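Local coordinates for protein PrgA (Enterococcus faecalis, PDB 6Z9K) that provides surface exclusion against unwanted conjugation as a long cell-wall-anchored surface protein, of which this chain is the magnesium-binding CAP domain, at residues 100-112 / 123-135. Numbering follows the deposited sequence.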
loop_
_atom_site.group_PDB
_atom_site.type_symbol
_atom_site.label_atom_id
_atom_site.label_comp_id
_atom_site.label_asym_id
_atom_site.label_seq_id
_atom_site.Cartn_x
_atom_site.Cartn_y
_atom_site.Cartn_z
ATOM N N ASP A 100 13.565 0.491 8.742
ATOM C CA ASP A 100 14.250 1.715 8.248
ATOM C C ASP A 100 14.633 1.491 6.782
ATOM O O ASP A 100 14.503 2.413 5.996
ATOM C CB ASP A 100 15.437 2.026 9.143
ATOM C CG ASP A 100 14.967 2.102 10.584
ATOM O OD1 ASP A 100 14.030 2.888 10.824
ATOM O OD2 ASP A 100 15.421 1.263 11.399
ATOM N N GLN A 101 15.033 0.287 6.437
ATOM C CA GLN A 101 15.469 -0.088 5.071
ATOM C C GLN A 101 14.300 0.088 4.092
ATOM O O GLN A 101 14.459 0.735 3.070
ATOM C CB GLN A 101 15.935 -1.535 5.045
ATOM C CG GLN A 101 16.288 -2.050 3.675
ATOM C CD GLN A 101 17.006 -3.374 3.791
ATOM O OE1 GLN A 101 16.457 -4.370 4.231
ATOM N NE2 GLN A 101 18.241 -3.387 3.300
ATOM N N SER A 102 13.133 -0.449 4.408
ATOM C CA SER A 102 11.975 -0.398 3.474
ATOM C C SER A 102 11.490 1.056 3.332
ATOM O O SER A 102 11.119 1.495 2.217
ATOM C CB SER A 102 10.895 -1.355 3.898
ATOM O OG SER A 102 10.175 -0.896 5.048
ATOM N N ILE A 103 11.474 1.807 4.413
ATOM C CA ILE A 103 11.050 3.241 4.421
ATOM C C ILE A 103 12.023 4.054 3.569
ATOM O O ILE A 103 11.602 4.817 2.711
ATOM C CB ILE A 103 10.945 3.729 5.857
ATOM C CG1 ILE A 103 9.807 2.991 6.557
ATOM C CG2 ILE A 103 10.736 5.232 5.925
ATOM C CD1 ILE A 103 9.800 3.262 8.058
ATOM N N LYS A 104 13.308 3.890 3.795
ATOM C CA LYS A 104 14.320 4.712 3.079
ATOM C C LYS A 104 14.224 4.401 1.599
ATOM O O LYS A 104 14.322 5.340 0.791
ATOM C CB LYS A 104 15.746 4.466 3.589
ATOM C CG LYS A 104 16.820 5.290 2.880
ATOM C CD LYS A 104 18.173 5.036 3.447
ATOM C CE LYS A 104 19.297 5.679 2.669
ATOM N NZ LYS A 104 19.428 5.163 1.277
ATOM N N PHE A 105 14.075 3.141 1.232
ATOM C CA PHE A 105 14.009 2.747 -0.181
ATOM C C PHE A 105 12.783 3.420 -0.780
ATOM O O PHE A 105 12.878 4.075 -1.875
ATOM C CB PHE A 105 13.981 1.228 -0.313
ATOM C CG PHE A 105 13.920 0.656 -1.696
ATOM C CD1 PHE A 105 14.327 1.340 -2.839
ATOM C CD2 PHE A 105 13.507 -0.660 -1.818
ATOM C CE1 PHE A 105 14.307 0.724 -4.070
ATOM C CE2 PHE A 105 13.469 -1.258 -3.054
ATOM C CZ PHE A 105 13.856 -0.573 -4.170
ATOM N N ALA A 106 11.628 3.285 -0.122
ATOM C CA ALA A 106 10.396 3.889 -0.673
ATOM C C ALA A 106 10.536 5.411 -0.873
ATOM O O ALA A 106 10.108 5.959 -1.928
ATOM C CB ALA A 106 9.223 3.613 0.236
ATOM N N TRP A 107 11.122 6.116 0.108
ATOM C CA TRP A 107 11.214 7.593 0.041
ATOM C C TRP A 107 12.251 7.991 -1.015
ATOM O O TRP A 107 12.080 9.081 -1.615
ATOM C CB TRP A 107 11.410 8.192 1.440
ATOM C CG TRP A 107 10.096 8.163 2.158
ATOM C CD1 TRP A 107 9.661 7.191 3.025
ATOM C CD2 TRP A 107 8.994 9.077 1.995
ATOM N NE1 TRP A 107 8.388 7.476 3.452
ATOM C CE2 TRP A 107 7.948 8.616 2.819
ATOM C CE3 TRP A 107 8.799 10.253 1.265
ATOM C CZ2 TRP A 107 6.733 9.305 2.930
ATOM C CZ3 TRP A 107 7.589 10.907 1.351
ATOM C CH2 TRP A 107 6.581 10.451 2.194
ATOM N N ASP A 108 13.292 7.185 -1.236
ATOM C CA ASP A 108 14.222 7.442 -2.353
ATOM C C ASP A 108 13.463 7.328 -3.686
ATOM O O ASP A 108 13.662 8.208 -4.578
ATOM C CB ASP A 108 15.469 6.590 -2.256
ATOM C CG ASP A 108 16.463 7.037 -1.215
ATOM O OD1 ASP A 108 16.258 8.138 -0.604
ATOM O OD2 ASP A 108 17.415 6.274 -0.995
ATOM N N ILE A 109 12.629 6.308 -3.838
ATOM C CA ILE A 109 11.837 6.187 -5.103
ATOM C C ILE A 109 11.008 7.461 -5.261
ATOM O O ILE A 109 10.916 8.011 -6.337
ATOM C CB ILE A 109 11.028 4.892 -5.144
ATOM C CG1 ILE A 109 11.929 3.649 -5.271
ATOM C CG2 ILE A 109 9.940 4.969 -6.236
ATOM C CD1 ILE A 109 11.228 2.322 -5.189
ATOM N N ALA A 110 10.361 7.910 -4.196
ATOM C CA ALA A 110 9.437 9.063 -4.254
ATOM C C ALA A 110 10.233 10.310 -4.656
ATOM O O ALA A 110 9.803 11.030 -5.616
ATOM C CB ALA A 110 8.715 9.172 -2.912
ATOM N N LYS A 111 11.364 10.545 -4.013
ATOM C CA LYS A 111 12.233 11.720 -4.267
ATOM C C LYS A 111 12.698 11.745 -5.735
ATOM O O LYS A 111 12.700 12.815 -6.375
ATOM C CB LYS A 111 13.465 11.614 -3.366
ATOM C CG LYS A 111 14.381 12.804 -3.434
ATOM C CD LYS A 111 15.380 12.811 -2.310
ATOM C CE LYS A 111 16.429 11.731 -2.376
ATOM N NZ LYS A 111 17.665 12.233 -1.737
ATOM N N TYR A 112 13.036 10.592 -6.292
ATOM C CA TYR A 112 13.609 10.500 -7.643
ATOM C C TYR A 112 12.517 10.459 -8.710
ATOM O O TYR A 112 12.873 10.599 -9.888
ATOM C CB TYR A 112 14.527 9.286 -7.737
ATOM C CG TYR A 112 15.782 9.374 -6.892
ATOM C CD1 TYR A 112 16.270 10.589 -6.406
ATOM C CD2 TYR A 112 16.536 8.243 -6.650
ATOM C CE1 TYR A 112 17.445 10.655 -5.679
ATOM C CE2 TYR A 112 17.706 8.283 -5.930
ATOM C CZ TYR A 112 18.184 9.510 -5.471
ATOM O OH TYR A 112 19.359 9.538 -4.768
ATOM N N ILE A 123 13.293 4.791 -14.282
ATOM C CA ILE A 123 14.668 5.320 -14.062
ATOM C C ILE A 123 14.814 5.636 -12.579
ATOM O O ILE A 123 15.829 5.268 -11.966
ATOM C CB ILE A 123 14.921 6.568 -14.905
ATOM C CG1 ILE A 123 15.011 6.156 -16.368
ATOM C CG2 ILE A 123 16.163 7.287 -14.409
ATOM C CD1 ILE A 123 15.117 7.271 -17.288
ATOM N N ALA A 124 13.822 6.262 -11.978
ATOM C CA ALA A 124 13.816 6.593 -10.550
ATOM C C ALA A 124 13.861 5.310 -9.705
ATOM O O ALA A 124 14.601 5.242 -8.684
ATOM C CB ALA A 124 12.576 7.354 -10.177
ATOM N N ILE A 125 13.048 4.316 -10.051
ATOM C CA ILE A 125 12.970 3.092 -9.234
ATOM C C ILE A 125 14.314 2.380 -9.235
ATOM O O ILE A 125 14.784 1.977 -8.170
ATOM C CB ILE A 125 11.810 2.223 -9.765
ATOM C CG1 ILE A 125 10.453 2.917 -9.534
ATOM C CG2 ILE A 125 11.832 0.849 -9.127
ATOM C CD1 ILE A 125 9.306 2.335 -10.375
ATOM N N ASN A 126 14.915 2.204 -10.405
ATOM C CA ASN A 126 16.214 1.514 -10.500
ATOM C C ASN A 126 17.354 2.334 -9.887
ATOM O O ASN A 126 18.236 1.727 -9.278
ATOM C CB ASN A 126 16.486 1.143 -11.937
ATOM C CG ASN A 126 15.598 -0.008 -12.357
ATOM O OD1 ASN A 126 15.572 -1.021 -11.675
ATOM N ND2 ASN A 126 14.866 0.130 -13.463
ATOM N N LYS A 127 17.279 3.649 -9.980
ATOM C CA LYS A 127 18.332 4.471 -9.344
ATOM C C LYS A 127 18.239 4.292 -7.824
ATOM O O LYS A 127 19.273 4.117 -7.137
ATOM C CB LYS A 127 18.166 5.936 -9.715
ATOM C CG LYS A 127 19.227 6.880 -9.183
ATOM C CD LYS A 127 18.947 8.332 -9.568
ATOM C CE LYS A 127 20.166 9.216 -9.456
ATOM N NZ LYS A 127 20.615 9.470 -8.056
ATOM N N ALA A 128 17.061 4.401 -7.269
ATOM C CA ALA A 128 16.809 4.175 -5.837
ATOM C C ALA A 128 17.251 2.754 -5.465
ATOM O O ALA A 128 17.835 2.550 -4.413
ATOM C CB ALA A 128 15.355 4.412 -5.495
ATOM N N ALA A 129 16.900 1.780 -6.290
ATOM C CA ALA A 129 17.244 0.382 -5.982
ATOM C C ALA A 129 18.758 0.276 -5.854
ATOM O O ALA A 129 19.266 -0.207 -4.819
ATOM C CB ALA A 129 16.694 -0.510 -7.053
ATOM N N LYS A 130 19.492 0.781 -6.827
ATOM C CA LYS A 130 20.956 0.610 -6.797
ATOM C C LYS A 130 21.528 1.265 -5.526
ATOM O O LYS A 130 22.367 0.663 -4.818
ATOM C CB LYS A 130 21.567 1.221 -8.039
ATOM C CG LYS A 130 23.089 1.141 -8.002
ATOM C CD LYS A 130 23.758 1.925 -9.069
ATOM C CE LYS A 130 25.273 1.952 -8.850
ATOM N NZ LYS A 130 25.955 0.905 -9.637
ATOM N N GLU A 131 21.049 2.468 -5.183
ATOM C CA GLU A 131 21.622 3.204 -4.042
ATOM C C GLU A 131 21.265 2.549 -2.718
ATOM O O GLU A 131 21.987 2.802 -1.722
ATOM C CB GLU A 131 21.110 4.619 -4.068
ATOM C CG GLU A 131 21.697 5.392 -5.224
ATOM C CD GLU A 131 21.098 6.781 -5.409
ATOM O OE1 GLU A 131 20.486 7.311 -4.459
ATOM O OE2 GLU A 131 21.337 7.346 -6.496
ATOM N N ASN A 132 20.197 1.759 -2.680
ATOM C CA ASN A 132 19.747 1.067 -1.456
ATOM C C ASN A 132 20.173 -0.403 -1.435
ATOM O O ASN A 132 19.816 -1.097 -0.462
ATOM C CB ASN A 132 18.230 1.231 -1.285
ATOM C CG ASN A 132 17.885 2.633 -0.807
ATOM O OD1 ASN A 132 17.935 2.895 0.385
ATOM N ND2 ASN A 132 17.667 3.564 -1.726
ATOM N N GLY A 133 20.960 -0.835 -2.394
ATOM C CA GLY A 133 21.551 -2.175 -2.417
ATOM C C GLY A 133 20.617 -3.197 -3.032
ATOM O O GLY A 133 20.906 -4.412 -2.877
ATOM N N PHE A 134 19.582 -2.767 -3.744
ATOM C CA PHE A 134 18.645 -3.676 -4.433
ATOM C C PHE A 134 19.061 -3.864 -5.885
ATOM O O PHE A 134 19.641 -2.984 -6.520
ATOM C CB PHE A 134 17.224 -3.115 -4.338
ATOM C CG PHE A 134 16.655 -3.173 -2.954
ATOM C CD1 PHE A 134 16.928 -2.176 -2.027
ATOM C CD2 PHE A 134 15.902 -4.258 -2.519
ATOM C CE1 PHE A 134 16.440 -2.204 -0.747
ATOM C CE2 PHE A 134 15.385 -4.284 -1.232
ATOM C CZ PHE A 134 15.655 -3.281 -0.339
ATOM N N LYS A 135 18.625 -4.974 -6.456
ATOM C CA LYS A 135 18.856 -5.304 -7.861
ATOM C C LYS A 135 18.105 -4.332 -8.759
ATOM O O LYS A 135 16.992 -3.908 -8.428
ATOM C CB LYS A 135 18.419 -6.735 -8.150
ATOM C CG LYS A 135 19.277 -7.730 -7.389
ATOM C CD LYS A 135 18.719 -9.111 -7.441
ATOM C CE LYS A 135 19.785 -10.063 -6.954
ATOM N NZ LYS A 135 19.218 -11.407 -6.741
HETATM O O HOH W 1 17.111 1.174 2.300
HETATM O O HOH W 2 19.233 -0.740 2.161
HETATM O O HOH W 3 21.567 5.812 -0.170
HETATM O O HOH W 4 19.990 7.080 -1.831
#
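Phe105, Ala128 and Tyr112 carry a helix-helix packing in the CAP domain, between helix 100-112 and the following helix 122-132, whose segment axes approach to 8.2 Å at 141°, roughly antiparallel. Ala128 is a small knob among Phe105, Asp108, Ile109 and Tyr112, its CB 3.5 Å from Ile109 CG1. Phe105, with CG anti to its backbone N (chi1 -180°), sends its ring across to the last turn of the partner helix, where CE1 meets Ala129 CA. Phe134, just past the Schellman motif at Gly133, covers one face of that ring in an offset stack, centroids 4.2 Å apart. Asn132 spans the polar margin: its ND2 gives one hydrogen to the anti lone pair of Asp108 OD2 (2.8 Å, nearly straight) and the other to Ala128 O, fixing the amide's rotation, while Lys104 NZ reaches Asn132 OD1 from above the carbonyl plane at 2.9 Å. Lys104 also bridges to Asp108 OD2. Beside this group, Tyr112 OH donates to the syn lone pair of Glu131 OE1 (2.5 Å), and a water joins Glu131 OE1 to Asp108 OD2. Lys127 lays CD over one face of the Tyr112 ring and bends at chi4 (-70°), bringing NZ into an off-centre cation-pi contact and a salt bridge with Glu131 OE2. Helix 100-112 itself packs further into the fold: Ala106 and Ile109 touch Ile215 of strand 211-217, Trp107 touches strand 196-202, and Ile103 touches helix 70-90.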